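Local coordinates for TTHB210-like domain-containing protein (Thermus thermophilus, PDB 3VG8), which is of unknown function but forms a homodecamer and is controlled by the sigma-E/anti-sigma-E regulatory system, at residues V45-P50 with K66-L71. The protein carries 1 engineered substitution. Numbering follows the deposited sequence.
Sequences VVFMVP and KTLRAL
In Val45, CG1 lies trans to the backbone N (chi1 178°) and CG2 trans to the carbonyl carbon; CB already points at helix 65-71, and this torsion splits the two methyls between different leucines. CG1 meets Leu68 CD2 at 4.2 Å, the two side chains running at a slant to one another. CG2 lies 4.0 Å from Leu71 CD1, where the two side chains run antiparallel alongside each other. Leu68 and Leu71 share one chi1 rotamer, near -70°, and are spaced by three residues, close to one helical turn, yet they start differently: Leu71 sets out toward the strand, whereas Leu68 sets out to one side and reaches it only with its CD1 and CD2 ends. Leu68 spreads these methyls over two strand residues: while CD2 meets Val45, CD1 comes to the Phe47 ring at its edge, near the ring plane, 4.4 Å from CZ. All three cross-segment contacts are apolar. The buried area is only 129 Å², because the helix is displaced along the strand toward its Val45 end and Val45 and Phe47 alone touch it. Pro32 touches both Val45 and Phe47, Leu34 packs on Val45 and Thr67, and the second subunit adds Val79 against Phe47 and His78 against Leu68, which places this apolar layer beside a subunit interface. The segment axes run nearly antiparallel, at 177°, and the strand pairs with 33-36 and 94-100 on its two sides: this is helix-on-sheet packing of an alpha+beta fold, one short helix set against the Val45-Phe47 part of the middle strand, 42-50, of an antiparallel sheet.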
# COMPACT_ATOMS: atom_id res chain seq x y z
N VAL F 45 -15.79 15.39 -26.18
CA VAL F 45 -15.97 16.00 -27.49
C VAL F 45 -14.82 15.48 -28.37
O VAL F 45 -13.64 15.73 -28.08
CB VAL F 45 -15.89 17.52 -27.34
CG1 VAL F 45 -16.04 18.20 -28.68
CG2 VAL F 45 -16.98 17.97 -26.38
N VAL F 46 -15.15 14.77 -29.44
CA VAL F 46 -14.13 14.15 -30.28
C VAL F 46 -14.01 14.66 -31.73
O VAL F 46 -14.96 14.55 -32.50
CB VAL F 46 -14.36 12.61 -30.33
CG1 VAL F 46 -13.27 11.92 -31.11
CG2 VAL F 46 -14.44 12.05 -28.92
N PHE F 47 -12.86 15.22 -32.08
CA PHE F 47 -12.60 15.68 -33.45
C PHE F 47 -11.87 14.56 -34.19
O PHE F 47 -10.96 13.94 -33.65
CB PHE F 47 -11.72 16.94 -33.46
CG PHE F 47 -12.37 18.12 -32.85
CD1 PHE F 47 -12.27 18.36 -31.49
CD2 PHE F 47 -13.15 18.98 -33.62
CE1 PHE F 47 -12.94 19.42 -30.90
CE2 PHE F 47 -13.82 20.04 -33.04
CZ PHE F 47 -13.72 20.26 -31.68
N MSE F 48 -12.27 14.30 -35.43
CA MSE F 48 -11.65 13.26 -36.25
C MSE F 48 -10.80 13.91 -37.32
O MSE F 48 -11.31 14.72 -38.10
CB MSE F 48 -12.71 12.45 -36.98
CG MSE F 48 -13.68 11.71 -36.10
SE MSE F 48 -12.71 10.35 -35.18
CE MSE F 48 -12.07 9.34 -36.73
N VAL F 49 -9.51 13.56 -37.38
CA VAL F 49 -8.64 14.11 -38.43
C VAL F 49 -7.76 13.06 -39.08
O VAL F 49 -7.12 12.25 -38.40
CB VAL F 49 -7.73 15.27 -37.91
CG1 VAL F 49 -8.59 16.41 -37.39
CG2 VAL F 49 -6.78 14.78 -36.85
N PRO F 50 -7.70 13.06 -40.42
CA PRO F 50 -6.86 12.07 -41.12
C PRO F 50 -5.41 12.51 -40.96
O PRO F 50 -5.10 13.70 -41.07
CB PRO F 50 -7.31 12.17 -42.58
CG PRO F 50 -8.62 12.96 -42.54
CD PRO F 50 -8.41 13.91 -41.38
N LYS F 66 -20.16 25.57 -33.99
CA LYS F 66 -21.61 25.35 -33.86
C LYS F 66 -21.90 24.38 -32.72
O LYS F 66 -22.62 24.71 -31.78
CB LYS F 66 -22.18 24.79 -35.18
CG LYS F 66 -23.68 24.47 -35.17
CD LYS F 66 -24.12 23.87 -36.52
CE LYS F 66 -25.57 23.38 -36.50
NZ LYS F 66 -25.97 22.64 -37.76
N THR F 67 -21.32 23.19 -32.81
CA THR F 67 -21.50 22.15 -31.80
C THR F 67 -21.09 22.64 -30.40
O THR F 67 -21.86 22.53 -29.45
CB THR F 67 -20.69 20.88 -32.15
OG1 THR F 67 -21.13 20.38 -33.42
CG2 THR F 67 -20.87 19.80 -31.08
N LEU F 68 -19.88 23.16 -30.28
CA LEU F 68 -19.37 23.65 -29.00
C LEU F 68 -20.30 24.68 -28.36
O LEU F 68 -20.72 24.51 -27.21
CB LEU F 68 -17.97 24.24 -29.19
CG LEU F 68 -16.90 23.18 -29.51
CD1 LEU F 68 -15.58 23.84 -29.88
CD2 LEU F 68 -16.75 22.28 -28.31
N ARG F 69 -20.62 25.73 -29.11
CA ARG F 69 -21.50 26.80 -28.63
C ARG F 69 -22.78 26.24 -28.02
O ARG F 69 -23.26 26.75 -27.01
CB ARG F 69 -21.88 27.75 -29.78
CG ARG F 69 -20.70 28.48 -30.43
CD ARG F 69 -20.61 29.95 -30.01
NE ARG F 69 -19.56 30.63 -30.77
CZ ARG F 69 -19.28 31.93 -30.69
NH1 ARG F 69 -19.97 32.72 -29.88
NH2 ARG F 69 -18.31 32.44 -31.44
N ALA F 70 -23.32 25.20 -28.65
CA ALA F 70 -24.55 24.58 -28.17
C ALA F 70 -24.37 23.92 -26.82
O ALA F 70 -25.33 23.76 -26.07
CB ALA F 70 -25.07 23.57 -29.18
N LEU F 71 -23.15 23.51 -26.50
CA LEU F 71 -22.89 22.88 -25.22
C LEU F 71 -23.24 23.80 -24.05
O LEU F 71 -24.39 23.84 -23.61
CB LEU F 71 -21.43 22.45 -25.10
CG LEU F 71 -20.94 21.28 -25.96
CD1 LEU F 71 -19.64 20.74 -25.36
CD2 LEU F 71 -22.01 20.19 -26.01